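Local coordinates for seryl-tRNA synthetase (Pyrococcus horikoshii, PDB 2DQ0), which attaches serine to tRNA(Ser) at the expense of ATP, as a homodimeric class II synthetase, and probably also charges tRNA(Sec) with serine, at residues Leu197-Phe202 with Gln332-Pro337; Asn326-Phe331 with Tyr338-Ile343; Ala360-Gln365 with Ala413-Leu418. All coordinates share one frame; numbering follows the deposited sequence.

The three contacts lie in the class II catalytic core, their centres 12 to 14 Å apart and all on the same side of the chain's centre. Contacts 1 and 2 share helix 316-333: contact 2 uses its last turns, contact 1 its C-terminal end, and their segments alternate along the chain. Contact 3 comes in series with both. Strands 338-342 and 354-362, used by contacts 2 and 3, are antiparallel neighbours in the large sheet. Residues 332-337 join the three: Ile336 N probably bonds to Phe331 O, and Ile336 packs on Ala360. Leu199 of helix 190-209 packs on both Leu334 and Ala413, so helices 190-209 and 410-420 lie against the end of helix 316-333, close to the seryl-adenylate analogue.

Contact 1 of 3, residues Leu197-Phe202 with Gln332-Pro337; sequences LALIRF and QELEIP
The capped C-terminal end of helix 316-333 meets helix 190-209 here, with Glu333 and Leu334 packed against Leu199 and Phe202. Leu334 supplies both methyls. Its CD2 touches CD2 of Leu199 at 3.8 Å and lies 4.0 Å from Phe202 CE2, while its CD1 meets the same CE2 at 4.0 Å; Leu334 and the phenyl group run past one another in opposite senses, and Ile408 touches all three residues. In Phe202 CG lies anti to the backbone N (chi1 167°), which sends the ring across to the end of the other helix. There CZ approaches Glu333 CB at 3.9 Å, and the carboxylate plane stands 65° from the ring. Glu333 is extended beyond CG, and its OE2 forms a salt bridge with Arg206, one turn further along helix 190-209 from Phe202, so an ionic link flanks the apolar one. Helix 190-209 and the strand that follows it are consistent with motif 1, the dimer-interface element of class II synthetases; Ile200 and Arg201 do pack on Leu197 of the second subunit. The other helix closes in a Schellman motif: Glu335 has positive phi (56°), its N bonds to Gln332 O at 2.8 Å, and Ile336 N reaches Phe331 O.

Contact 2 of 3, residues Asn326-Phe331 with Tyr338-Ile343; sequences NAEELF and YRVVNI
A polar grip between Glu328 and Tyr338 carries most of this contact. Tyr338 OH lies 2.8 Å from Glu328 OE1, with Gln332 OE1, one turn on, also within hydrogen-bonding reach of the hydroxyl. Glu328 OE1 sits at the edge of the tyrosine ring, near its plane, whereas the carboxylate plane stands almost upright to that ring, at 83°. The glutamate chain is extended beyond CG and crosses the tyrosine at about a right angle, so that its CB and CG lie alongside the hydroxyl. An ionic partner holds the other oxygen: OE2 forms a salt bridge with Arg127 of strand 124-129. Buried between a phenol and a guanidinium group, the carboxylate is probably kept ionised.

The framework is a helix and the strand that follows it, running nearly antiparallel (169°) with their axes 10.6 Å apart, so that the last turns of helix 316-333 lie on the antiparallel sheet characteristic of class II catalytic cores. Strand 338-342 is flanked in that sheet by strands 124-129 and 354-362, and the Tyr338 ring meets that of Trp129 with planes about 20° apart.

Van der Waals contacts surround the polar pair: Val340 CG1 lies 3.8 Å from Glu328 OE1 and at the edge of the neighbouring tyrosine ring, in its plane. Phe331 CB meets Tyr338 CD2 obliquely at 4.3 Å, while its phenyl ring turns from the tyrosine to Val371 and Val372.

Contact 3 of 3, residues Ala360-Gln365 with Ala413-Leu418; sequences AWMPGQ and AIVAIL
Strand 354-362 ends against helix 410-420, the axes of residues 360-362 and 413-418 crossing at 53° with a closest approach of 8.4 Å, and the CA atoms of Met362 and Ala416 lie 6.1 Å apart. Small residues permit this closeness: Ala360 CB touches Ala416 CB at 4.3 Å, methyl to methyl. Met362 supplies the larger surface. Its chain sets out with CG beside the backbone N and then bends at chi2 (-68°), which lays the thioether against the helix. SD rests 3.6 Å from Ala416 CA, and the terminal CE touches two neighbouring side chains of the helix, at 3.4 Å from Val415 CG2 and 3.9 Å from Ala416 CB. Methionine and valine cross at a slant, and of the two valine methyls CG2 does the touching.

A strand leading into a helix, as 398-406 and 408-409 lead into 410-420, has the form of, and probably is, motif 3 of class II synthetases, and the side chain of Val415 comes within about 8 Å of the bound seryl-adenylate analogue. Polar bonds from the next turn of the helix supplement the apolar layer. Asn420 ND2 is hydrogen-bonded to both Trp361 O and Ala416 O, so one amide joins the strand end to the helix backbone, and Glu419 OE1 accepts a hydrogen bond from the backbone N of Gln365 just beyond the strand.

Contact 1 of 3, residues Leu197-Phe202 with Gln332-Pro337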
ATOM      1  N   LEU A 197     -13.608  -8.146   2.080  1.00 32.39           N
ATOM      2  CA  LEU A 197     -13.029  -8.690   3.307  1.00 41.23           C
ATOM      3  C   LEU A 197     -13.415 -10.140   3.535  1.00 38.41           C
ATOM      4  O   LEU A 197     -12.584 -10.938   3.973  1.00 37.79           O
ATOM      5  CB  LEU A 197     -13.445  -7.903   4.543  1.00 35.86           C
ATOM      6  CG  LEU A 197     -13.026  -6.438   4.641  1.00 58.09           C
ATOM      7  CD1 LEU A 197     -13.234  -6.023   6.094  1.00 60.48           C
ATOM      8  CD2 LEU A 197     -11.552  -6.219   4.197  1.00 50.40           C
ATOM      9  N   ALA A 198     -14.669 -10.470   3.241  1.00 32.86           N
ATOM     10  CA  ALA A 198     -15.163 -11.829   3.421  1.00 36.51           C
ATOM     11  C   ALA A 198     -14.352 -12.811   2.594  1.00 35.80           C
ATOM     12  O   ALA A 198     -13.974 -13.878   3.093  1.00 33.24           O
ATOM     13  CB  ALA A 198     -16.642 -11.911   3.041  1.00 34.75           C
ATOM     14  N   LEU A 199     -14.074 -12.443   1.343  1.00 31.52           N
ATOM     15  CA  LEU A 199     -13.296 -13.300   0.451  1.00 34.26           C
ATOM     16  C   LEU A 199     -11.883 -13.574   0.994  1.00 32.77           C
ATOM     17  O   LEU A 199     -11.376 -14.679   0.859  1.00 42.82           O
ATOM     18  CB  LEU A 199     -13.248 -12.677  -0.955  1.00 37.88           C
ATOM     19  CG  LEU A 199     -14.502 -12.915  -1.813  1.00 36.58           C
ATOM     20  CD1 LEU A 199     -14.525 -12.036  -3.082  1.00 36.06           C
ATOM     21  CD2 LEU A 199     -14.522 -14.371  -2.199  1.00 30.37           C
ATOM     22  N   ILE A 200     -11.268 -12.570   1.616  1.00 31.50           N
ATOM     23  CA  ILE A 200      -9.955 -12.693   2.224  1.00 33.91           C
ATOM     24  C   ILE A 200     -10.027 -13.733   3.375  1.00 39.61           C
ATOM     25  O   ILE A 200      -9.265 -14.695   3.389  1.00 45.81           O
ATOM     26  CB  ILE A 200      -9.484 -11.314   2.778  1.00 36.57           C
ATOM     27  CG1 ILE A 200      -9.075 -10.403   1.625  1.00 35.54           C
ATOM     28  CG2 ILE A 200      -8.291 -11.474   3.756  1.00 34.26           C
ATOM     29  CD1 ILE A 200      -8.779  -8.959   2.081  1.00 27.61           C
ATOM     30  N   ARG A 201     -10.937 -13.532   4.327  1.00 38.27           N
ATOM     31  CA  ARG A 201     -11.102 -14.452   5.447  1.00 48.21           C
ATOM     32  C   ARG A 201     -11.382 -15.888   5.012  1.00 47.80           C
ATOM     33  O   ARG A 201     -10.789 -16.827   5.539  1.00 46.45           O
ATOM     34  CB  ARG A 201     -12.226 -13.994   6.384  1.00 51.60           C
ATOM     35  CG  ARG A 201     -11.786 -13.029   7.480  1.00 60.31           C
ATOM     36  CD  ARG A 201     -10.495 -13.479   8.191  1.00 66.97           C
ATOM     37  NE  ARG A 201     -10.579 -14.739   8.943  1.00 65.83           N
ATOM     38  CZ  ARG A 201     -11.020 -14.845  10.198  1.00 73.04           C
ATOM     39  NH1 ARG A 201     -11.044 -16.033  10.787  1.00 63.90           N
ATOM     40  NH2 ARG A 201     -11.446 -13.769  10.862  1.00 62.13           N
ATOM     41  N   PHE A 202     -12.289 -16.059   4.058  1.00 45.59           N
ATOM     42  CA  PHE A 202     -12.608 -17.384   3.541  1.00 42.16           C
ATOM     43  C   PHE A 202     -11.326 -18.053   3.015  1.00 45.93           C
ATOM     44  O   PHE A 202     -10.942 -19.125   3.480  1.00 48.82           O
ATOM     45  CB  PHE A 202     -13.654 -17.250   2.437  1.00 39.45           C
ATOM     46  CG  PHE A 202     -13.851 -18.480   1.622  1.00 39.62           C
ATOM     47  CD1 PHE A 202     -14.316 -19.651   2.201  1.00 39.09           C
ATOM     48  CD2 PHE A 202     -13.585 -18.465   0.255  1.00 40.13           C
ATOM     49  CE1 PHE A 202     -14.515 -20.793   1.423  1.00 48.94           C
ATOM     50  CE2 PHE A 202     -13.781 -19.603  -0.536  1.00 42.08           C
ATOM     51  CZ  PHE A 202     -14.245 -20.765   0.045  1.00 45.24           C
ATOM     52  N   GLN A 332     -14.851 -23.514  -6.495  1.00 43.33           N
ATOM     53  CA  GLN A 332     -15.967 -24.451  -6.546  1.00 47.93           C
ATOM     54  C   GLN A 332     -16.930 -24.108  -5.394  1.00 45.07           C
ATOM     55  O   GLN A 332     -18.149 -24.046  -5.602  1.00 49.77           O
ATOM     56  CB  GLN A 332     -15.485 -25.891  -6.446  1.00 46.00           C
ATOM     57  CG  GLN A 332     -14.697 -26.320  -7.659  1.00 54.27           C
ATOM     58  CD  GLN A 332     -14.114 -27.704  -7.517  1.00 50.09           C
ATOM     59  OE1 GLN A 332     -13.335 -28.149  -8.359  1.00 60.80           O
ATOM     60  NE2 GLN A 332     -14.488 -28.393  -6.458  1.00 48.51           N
ATOM     61  N   GLU A 333     -16.404 -23.845  -4.195  1.00 38.42           N
ATOM     62  CA  GLU A 333     -17.291 -23.483  -3.082  1.00 45.96           C
ATOM     63  C   GLU A 333     -18.016 -22.158  -3.392  1.00 50.44           C
ATOM     64  O   GLU A 333     -19.173 -21.949  -3.008  1.00 54.28           O
ATOM     65  CB  GLU A 333     -16.505 -23.378  -1.769  1.00 48.08           C
ATOM     66  CG  GLU A 333     -15.817 -24.699  -1.369  1.00 65.66           C
ATOM     67  CD  GLU A 333     -15.597 -24.856   0.138  1.00 65.19           C
ATOM     68  OE1 GLU A 333     -14.445 -24.701   0.609  1.00 62.42           O
ATOM     69  OE2 GLU A 333     -16.589 -25.137   0.846  1.00 65.71           O
ATOM     70  N   LEU A 334     -17.318 -21.270  -4.094  1.00 53.57           N
ATOM     71  CA  LEU A 334     -17.853 -19.979  -4.492  1.00 50.90           C
ATOM     72  C   LEU A 334     -18.836 -20.177  -5.656  1.00 54.14           C
ATOM     73  O   LEU A 334     -19.439 -19.216  -6.150  1.00 49.04           O
ATOM     74  CB  LEU A 334     -16.699 -19.068  -4.914  1.00 45.75           C
ATOM     75  CG  LEU A 334     -16.298 -17.920  -3.991  1.00 43.26           C
ATOM     76  CD1 LEU A 334     -16.851 -18.134  -2.632  1.00 37.02           C
ATOM     77  CD2 LEU A 334     -14.800 -17.781  -3.955  1.00 35.55           C
ATOM     78  N   GLU A 335     -18.979 -21.434  -6.083  1.00 53.45           N
ATOM     79  CA  GLU A 335     -19.880 -21.815  -7.171  1.00 51.59           C
ATOM     80  C   GLU A 335     -19.569 -21.029  -8.449  1.00 51.24           C
ATOM     81  O   GLU A 335     -20.466 -20.450  -9.081  1.00 47.71           O
ATOM     82  CB  GLU A 335     -21.341 -21.575  -6.761  1.00 53.29           C
ATOM     83  CG  GLU A 335     -21.786 -22.252  -5.465  1.00 62.63           C
ATOM     84  CD  GLU A 335     -23.194 -21.837  -5.033  1.00 77.73           C
ATOM     85  OE1 GLU A 335     -23.480 -21.803  -3.807  1.00 79.63           O
ATOM     86  OE2 GLU A 335     -24.026 -21.544  -5.924  1.00 86.56           O
ATOM     87  N   ILE A 336     -18.295 -21.012  -8.828  1.00 44.28           N
ATOM     88  CA  ILE A 336     -17.889 -20.296 -10.032  1.00 44.91           C
ATOM     89  C   ILE A 336     -17.359 -21.256 -11.089  1.00 45.67           C
ATOM     90  O   ILE A 336     -16.278 -21.835 -10.938  1.00 45.51           O
ATOM     91  CB  ILE A 336     -16.799 -19.228  -9.736  1.00 44.61           C
ATOM     92  CG1 ILE A 336     -17.312 -18.223  -8.693  1.00 47.14           C
ATOM     93  CG2 ILE A 336     -16.454 -18.473 -11.027  1.00 42.92           C
ATOM     94  CD1 ILE A 336     -18.506 -17.362  -9.166  1.00 44.26           C
ATOM     95  N   PRO A 337     -18.113 -21.433 -12.180  1.00 42.05           N
ATOM     96  CA  PRO A 337     -17.642 -22.348 -13.222  1.00 45.53           C
ATOM     97  C   PRO A 337     -16.334 -21.815 -13.828  1.00 42.20           C
ATOM     98  O   PRO A 337     -16.131 -20.613 -13.941  1.00 43.36           O
ATOM     99  CB  PRO A 337     -18.828 -22.415 -14.192  1.00 39.35           C
ATOM    100  CG  PRO A 337     -19.447 -21.039 -14.065  1.00 52.36           C
ATOM    101  CD  PRO A 337     -19.350 -20.731 -12.577  1.00 49.49           C
TER

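Contact 2 of 3, residues Asn326-Phe331 with Tyr338-Ile343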
ATOM      1  N   ASN A 326      -5.886 -26.303  -4.615  1.00 56.63           N
ATOM      2  CA  ASN A 326      -6.321 -25.532  -3.455  1.00 53.79           C
ATOM      3  C   ASN A 326      -7.122 -24.346  -3.948  1.00 51.51           C
ATOM      4  O   ASN A 326      -8.145 -24.020  -3.358  1.00 50.61           O
ATOM      5  CB  ASN A 326      -5.126 -25.059  -2.622  1.00 55.27           C
ATOM      6  CG  ASN A 326      -4.524 -26.168  -1.776  1.00 55.49           C
ATOM      7  OD1 ASN A 326      -3.474 -25.993  -1.175  1.00 55.29           O
ATOM      8  ND2 ASN A 326      -5.190 -27.310  -1.730  1.00 45.77           N
ATOM      9  N   ALA A 327      -6.668 -23.705  -5.033  1.00 53.00           N
ATOM     10  CA  ALA A 327      -7.405 -22.563  -5.595  1.00 47.92           C
ATOM     11  C   ALA A 327      -8.693 -23.051  -6.246  1.00 47.77           C
ATOM     12  O   ALA A 327      -9.730 -22.415  -6.108  1.00 53.87           O
ATOM     13  CB  ALA A 327      -6.575 -21.825  -6.605  1.00 44.73           C
ATOM     14  N   GLU A 328      -8.634 -24.184  -6.945  1.00 44.56           N
ATOM     15  CA  GLU A 328      -9.834 -24.745  -7.584  1.00 46.06           C
ATOM     16  C   GLU A 328     -10.950 -24.987  -6.577  1.00 47.26           C
ATOM     17  O   GLU A 328     -12.118 -24.748  -6.881  1.00 46.11           O
ATOM     18  CB  GLU A 328      -9.528 -26.076  -8.291  1.00 45.45           C
ATOM     19  CG  GLU A 328      -8.698 -25.942  -9.534  1.00 49.95           C
ATOM     20  CD  GLU A 328      -8.503 -27.248 -10.258  1.00 56.97           C
ATOM     21  OE1 GLU A 328      -9.509 -27.829 -10.721  1.00 58.38           O
ATOM     22  OE2 GLU A 328      -7.337 -27.687 -10.376  1.00 65.78           O
ATOM     23  N   GLU A 329     -10.591 -25.463  -5.382  1.00 49.80           N
ATOM     24  CA  GLU A 329     -11.589 -25.743  -4.355  1.00 48.90           C
ATOM     25  C   GLU A 329     -12.331 -24.503  -3.942  1.00 49.26           C
ATOM     26  O   GLU A 329     -13.553 -24.539  -3.756  1.00 50.23           O
ATOM     27  CB  GLU A 329     -10.952 -26.367  -3.121  1.00 51.64           C
ATOM     28  CG  GLU A 329     -10.719 -27.863  -3.215  1.00 71.80           C
ATOM     29  CD  GLU A 329     -10.024 -28.406  -1.973  1.00 81.57           C
ATOM     30  OE1 GLU A 329     -10.461 -28.048  -0.859  1.00 83.56           O
ATOM     31  OE2 GLU A 329      -9.052 -29.188  -2.105  1.00 82.01           O
ATOM     32  N   LEU A 330     -11.599 -23.402  -3.793  1.00 46.54           N
ATOM     33  CA  LEU A 330     -12.226 -22.159  -3.379  1.00 44.92           C
ATOM     34  C   LEU A 330     -13.283 -21.714  -4.364  1.00 45.74           C
ATOM     35  O   LEU A 330     -14.409 -21.385  -3.973  1.00 43.61           O
ATOM     36  CB  LEU A 330     -11.187 -21.053  -3.209  1.00 47.63           C
ATOM     37  CG  LEU A 330     -10.202 -21.322  -2.082  1.00 49.66           C
ATOM     38  CD1 LEU A 330      -9.135 -20.245  -2.088  1.00 49.17           C
ATOM     39  CD2 LEU A 330     -10.949 -21.378  -0.753  1.00 42.99           C
ATOM     40  N   PHE A 331     -12.936 -21.710  -5.646  1.00 42.31           N
ATOM     41  CA  PHE A 331     -13.902 -21.282  -6.639  1.00 44.10           C
ATOM     42  C   PHE A 331     -15.067 -22.238  -6.794  1.00 44.06           C
ATOM     43  O   PHE A 331     -16.167 -21.822  -7.161  1.00 48.70           O
ATOM     44  CB  PHE A 331     -13.197 -20.984  -7.956  1.00 38.92           C
ATOM     45  CG  PHE A 331     -12.426 -19.692  -7.914  1.00 40.75           C
ATOM     46  CD1 PHE A 331     -13.028 -18.491  -8.339  1.00 28.00           C
ATOM     47  CD2 PHE A 331     -11.129 -19.655  -7.352  1.00 27.37           C
ATOM     48  CE1 PHE A 331     -12.358 -17.268  -8.203  1.00 30.56           C
ATOM     49  CE2 PHE A 331     -10.447 -18.447  -7.208  1.00 30.41           C
ATOM     50  CZ  PHE A 331     -11.060 -17.235  -7.636  1.00 30.67           C
ATOM     51  N   TYR A 338     -15.443 -22.722 -14.199  1.00 46.23           N
ATOM     52  CA  TYR A 338     -14.141 -22.328 -14.715  1.00 46.06           C
ATOM     53  C   TYR A 338     -13.518 -23.455 -15.519  1.00 51.50           C
ATOM     54  O   TYR A 338     -14.074 -24.549 -15.649  1.00 57.24           O
ATOM     55  CB  TYR A 338     -13.216 -21.996 -13.533  1.00 38.98           C
ATOM     56  CG  TYR A 338     -12.862 -23.200 -12.655  1.00 35.51           C
ATOM     57  CD1 TYR A 338     -11.849 -24.082 -13.024  1.00 38.56           C
ATOM     58  CD2 TYR A 338     -13.572 -23.477 -11.478  1.00 40.75           C
ATOM     59  CE1 TYR A 338     -11.546 -25.216 -12.256  1.00 43.15           C
ATOM     60  CE2 TYR A 338     -13.278 -24.615 -10.694  1.00 37.87           C
ATOM     61  CZ  TYR A 338     -12.265 -25.482 -11.095  1.00 50.71           C
ATOM     62  OH  TYR A 338     -11.995 -26.628 -10.368  1.00 46.19           O
ATOM     63  N   ARG A 339     -12.341 -23.168 -16.043  1.00 44.69           N
ATOM     64  CA  ARG A 339     -11.579 -24.134 -16.797  1.00 49.00           C
ATOM     65  C   ARG A 339     -10.130 -23.819 -16.387  1.00 50.34           C
ATOM     66  O   ARG A 339      -9.781 -22.653 -16.212  1.00 54.38           O
ATOM     67  CB  ARG A 339     -11.798 -23.921 -18.307  1.00 49.61           C
ATOM     68  CG  ARG A 339     -11.159 -22.660 -18.864  1.00 43.90           C
ATOM     69  CD  ARG A 339     -11.371 -22.473 -20.349  1.00 43.02           C
ATOM     70  NE  ARG A 339     -10.422 -21.477 -20.830  1.00 50.02           N
ATOM     71  CZ  ARG A 339     -10.030 -21.342 -22.091  1.00 53.84           C
ATOM     72  NH1 ARG A 339      -9.146 -20.407 -22.415  1.00 37.21           N
ATOM     73  NH2 ARG A 339     -10.519 -22.143 -23.028  1.00 63.27           N
ATOM     74  N   VAL A 340      -9.293 -24.824 -16.163  1.00 45.52           N
ATOM     75  CA  VAL A 340      -7.925 -24.486 -15.806  1.00 50.15           C
ATOM     76  C   VAL A 340      -7.085 -24.758 -17.026  1.00 50.32           C
ATOM     77  O   VAL A 340      -7.315 -25.712 -17.765  1.00 51.88           O
ATOM     78  CB  VAL A 340      -7.395 -25.242 -14.540  1.00 46.32           C
ATOM     79  CG1 VAL A 340      -8.491 -26.070 -13.920  1.00 32.61           C
ATOM     80  CG2 VAL A 340      -6.152 -26.032 -14.871  1.00 41.19           C
ATOM     81  N   VAL A 341      -6.103 -23.900 -17.230  1.00 47.64           N
ATOM     82  CA  VAL A 341      -5.277 -23.977 -18.406  1.00 46.51           C
ATOM     83  C   VAL A 341      -3.794 -24.192 -18.142  1.00 47.75           C
ATOM     84  O   VAL A 341      -3.267 -23.759 -17.127  1.00 53.17           O
ATOM     85  CB  VAL A 341      -5.493 -22.670 -19.220  1.00 45.86           C
ATOM     86  CG1 VAL A 341      -4.406 -22.483 -20.236  1.00 57.10           C
ATOM     87  CG2 VAL A 341      -6.853 -22.706 -19.897  1.00 44.30           C
ATOM     88  N   ASN A 342      -3.128 -24.896 -19.051  1.00 44.02           N
ATOM     89  CA  ASN A 342      -1.700 -25.081 -18.936  1.00 41.46           C
ATOM     90  C   ASN A 342      -1.155 -24.020 -19.877  1.00 49.68           C
ATOM     91  O   ASN A 342      -1.397 -24.037 -21.083  1.00 50.91           O
ATOM     92  CB  ASN A 342      -1.272 -26.465 -19.402  1.00 55.74           C
ATOM     93  CG  ASN A 342       0.228 -26.711 -19.210  1.00 60.14           C
ATOM     94  OD1 ASN A 342       0.980 -25.821 -18.770  1.00 57.68           O
ATOM     95  ND2 ASN A 342       0.669 -27.923 -19.546  1.00 56.63           N
ATOM     96  N   ILE A 343      -0.431 -23.074 -19.314  1.00 52.72           N
ATOM     97  CA  ILE A 343       0.103 -21.995 -20.097  1.00 51.52           C
ATOM     98  C   ILE A 343       1.267 -22.442 -20.933  1.00 52.91           C
ATOM     99  O   ILE A 343       2.140 -23.159 -20.451  1.00 58.85           O
ATOM    100  CB  ILE A 343       0.465 -20.846 -19.168  1.00 57.61           C
ATOM    101  CG1 ILE A 343      -0.846 -20.318 -18.574  1.00 57.89           C
ATOM    102  CG2 ILE A 343       1.283 -19.765 -19.914  1.00 49.34           C
ATOM    103  CD1 ILE A 343      -0.641 -19.309 -17.503  1.00 84.78           C
TER

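Contact 3 of 3, residues Ala360-Gln365 with Ala413-Leu418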
ATOM      1  N   ALA A 360     -12.095 -18.130 -15.021  1.00 42.57           N
ATOM      2  CA  ALA A 360     -13.522 -18.256 -14.706  1.00 40.23           C
ATOM      3  C   ALA A 360     -14.359 -17.821 -15.855  1.00 40.92           C
ATOM      4  O   ALA A 360     -13.988 -16.924 -16.600  1.00 45.50           O
ATOM      5  CB  ALA A 360     -13.901 -17.419 -13.505  1.00 24.25           C
ATOM      6  N   TRP A 361     -15.499 -18.475 -15.986  1.00 45.26           N
ATOM      7  CA  TRP A 361     -16.450 -18.142 -17.014  1.00 40.51           C
ATOM      8  C   TRP A 361     -17.093 -16.833 -16.536  1.00 42.92           C
ATOM      9  O   TRP A 361     -17.510 -16.721 -15.387  1.00 45.44           O
ATOM     10  CB  TRP A 361     -17.515 -19.245 -17.137  1.00 35.95           C
ATOM     11  CG  TRP A 361     -18.565 -18.836 -18.109  1.00 36.03           C
ATOM     12  CD1 TRP A 361     -19.874 -18.547 -17.838  1.00 37.20           C
ATOM     13  CD2 TRP A 361     -18.361 -18.528 -19.491  1.00 33.43           C
ATOM     14  NE1 TRP A 361     -20.500 -18.070 -18.968  1.00 39.40           N
ATOM     15  CE2 TRP A 361     -19.594 -18.048 -20.000  1.00 44.84           C
ATOM     16  CE3 TRP A 361     -17.256 -18.610 -20.348  1.00 30.15           C
ATOM     17  CZ2 TRP A 361     -19.753 -17.647 -21.341  1.00 41.43           C
ATOM     18  CZ3 TRP A 361     -17.409 -18.215 -21.676  1.00 35.60           C
ATOM     19  CH2 TRP A 361     -18.653 -17.739 -22.159  1.00 43.24           C
ATOM     20  N   MET A 362     -17.163 -15.838 -17.406  1.00 42.39           N
ATOM     21  CA  MET A 362     -17.752 -14.566 -17.026  1.00 37.98           C
ATOM     22  C   MET A 362     -18.998 -14.346 -17.872  1.00 43.20           C
ATOM     23  O   MET A 362     -18.947 -13.802 -18.978  1.00 44.97           O
ATOM     24  CB  MET A 362     -16.731 -13.435 -17.234  1.00 46.19           C
ATOM     25  CG  MET A 362     -15.431 -13.605 -16.429  1.00 42.31           C
ATOM     26  SD  MET A 362     -15.648 -13.449 -14.601  1.00 43.39           S
ATOM     27  CE  MET A 362     -13.934 -13.279 -14.082  1.00 37.04           C
ATOM     28  N   PRO A 363     -20.151 -14.776 -17.353  1.00 44.64           N
ATOM     29  CA  PRO A 363     -21.415 -14.627 -18.076  1.00 44.08           C
ATOM     30  C   PRO A 363     -21.588 -13.323 -18.865  1.00 48.59           C
ATOM     31  O   PRO A 363     -21.963 -13.353 -20.031  1.00 56.63           O
ATOM     32  CB  PRO A 363     -22.453 -14.803 -16.975  1.00 42.70           C
ATOM     33  CG  PRO A 363     -21.781 -15.812 -16.060  1.00 46.61           C
ATOM     34  CD  PRO A 363     -20.365 -15.310 -15.994  1.00 40.05           C
ATOM     35  N   GLY A 364     -21.314 -12.187 -18.229  1.00 53.33           N
ATOM     36  CA  GLY A 364     -21.459 -10.900 -18.891  1.00 47.23           C
ATOM     37  C   GLY A 364     -20.496 -10.666 -20.042  1.00 47.19           C
ATOM     38  O   GLY A 364     -20.883 -10.194 -21.100  1.00 50.30           O
ATOM     39  N   GLN A 365     -19.231 -10.982 -19.836  1.00 46.44           N
ATOM     40  CA  GLN A 365     -18.230 -10.808 -20.873  1.00 45.26           C
ATOM     41  C   GLN A 365     -18.376 -11.855 -21.972  1.00 49.62           C
ATOM     42  O   GLN A 365     -17.913 -11.657 -23.097  1.00 48.16           O
ATOM     43  CB  GLN A 365     -16.836 -10.953 -20.283  1.00 45.24           C
ATOM     44  CG  GLN A 365     -16.306  -9.735 -19.549  1.00 56.83           C
ATOM     45  CD  GLN A 365     -14.884  -9.960 -19.085  1.00 53.84           C
ATOM     46  OE1 GLN A 365     -14.063 -10.508 -19.820  1.00 47.36           O
ATOM     47  NE2 GLN A 365     -14.587  -9.549 -17.868  1.00 59.22           N
ATOM     48  N   ALA A 413     -12.371 -11.961  -8.128  1.00 41.93           N
ATOM     49  CA  ALA A 413     -13.293 -12.916  -7.532  1.00 39.94           C
ATOM     50  C   ALA A 413     -14.649 -12.186  -7.460  1.00 45.31           C
ATOM     51  O   ALA A 413     -15.727 -12.752  -7.717  1.00 35.76           O
ATOM     52  CB  ALA A 413     -12.818 -13.295  -6.149  1.00 44.72           C
ATOM     53  N   ILE A 414     -14.578 -10.905  -7.136  1.00 37.40           N
ATOM     54  CA  ILE A 414     -15.772 -10.106  -7.028  1.00 38.02           C
ATOM     55  C   ILE A 414     -16.434 -10.002  -8.397  1.00 44.84           C
ATOM     56  O   ILE A 414     -17.655 -10.086  -8.485  1.00 45.03           O
ATOM     57  CB  ILE A 414     -15.442  -8.693  -6.441  1.00 43.64           C
ATOM     58  CG1 ILE A 414     -15.199  -8.811  -4.933  1.00 33.90           C
ATOM     59  CG2 ILE A 414     -16.576  -7.694  -6.714  1.00 30.44           C
ATOM     60  CD1 ILE A 414     -14.843  -7.488  -4.281  1.00 28.75           C
ATOM     61  N   VAL A 415     -15.650  -9.833  -9.467  1.00 46.69           N
ATOM     62  CA  VAL A 415     -16.271  -9.745 -10.786  1.00 50.24           C
ATOM     63  C   VAL A 415     -16.909 -11.101 -11.084  1.00 47.15           C
ATOM     64  O   VAL A 415     -18.085 -11.165 -11.470  1.00 43.96           O
ATOM     65  CB  VAL A 415     -15.274  -9.358 -11.960  1.00 46.01           C
ATOM     66  CG1 VAL A 415     -14.574  -8.066 -11.657  1.00 45.10           C
ATOM     67  CG2 VAL A 415     -14.271 -10.427 -12.182  1.00 54.72           C
ATOM     68  N   ALA A 416     -16.163 -12.182 -10.863  1.00 37.63           N
ATOM     69  CA  ALA A 416     -16.720 -13.497 -11.141  1.00 39.64           C
ATOM     70  C   ALA A 416     -18.026 -13.729 -10.381  1.00 44.02           C
ATOM     71  O   ALA A 416     -18.984 -14.272 -10.947  1.00 46.29           O
ATOM     72  CB  ALA A 416     -15.711 -14.595 -10.825  1.00 29.88           C
ATOM     73  N   ILE A 417     -18.087 -13.296  -9.120  1.00 43.67           N
ATOM     74  CA  ILE A 417     -19.295 -13.500  -8.331  1.00 42.42           C
ATOM     75  C   ILE A 417     -20.445 -12.652  -8.833  1.00 45.45           C
ATOM     76  O   ILE A 417     -21.573 -13.132  -8.912  1.00 52.29           O
ATOM     77  CB  ILE A 417     -19.042 -13.236  -6.821  1.00 46.50           C
ATOM     78  CG1 ILE A 417     -18.141 -14.346  -6.269  1.00 45.04           C
ATOM     79  CG2 ILE A 417     -20.367 -13.151  -6.042  1.00 25.70           C
ATOM     80  CD1 ILE A 417     -17.780 -14.188  -4.821  1.00 43.19           C
ATOM     81  N   LEU A 418     -20.169 -11.405  -9.198  1.00 44.56           N
ATOM     82  CA  LEU A 418     -21.232 -10.524  -9.690  1.00 45.58           C
ATOM     83  C   LEU A 418     -21.781 -11.026 -11.027  1.00 47.42           C
ATOM     84  O   LEU A 418     -22.993 -11.076 -11.239  1.00 44.25           O
ATOM     85  CB  LEU A 418     -20.729  -9.081  -9.865  1.00 36.75           C
ATOM     86  CG  LEU A 418     -20.343  -8.270  -8.622  1.00 43.79           C
ATOM     87  CD1 LEU A 418     -19.855  -6.874  -9.000  1.00 26.86           C
ATOM     88  CD2 LEU A 418     -21.562  -8.168  -7.729  1.00 35.65           C
TER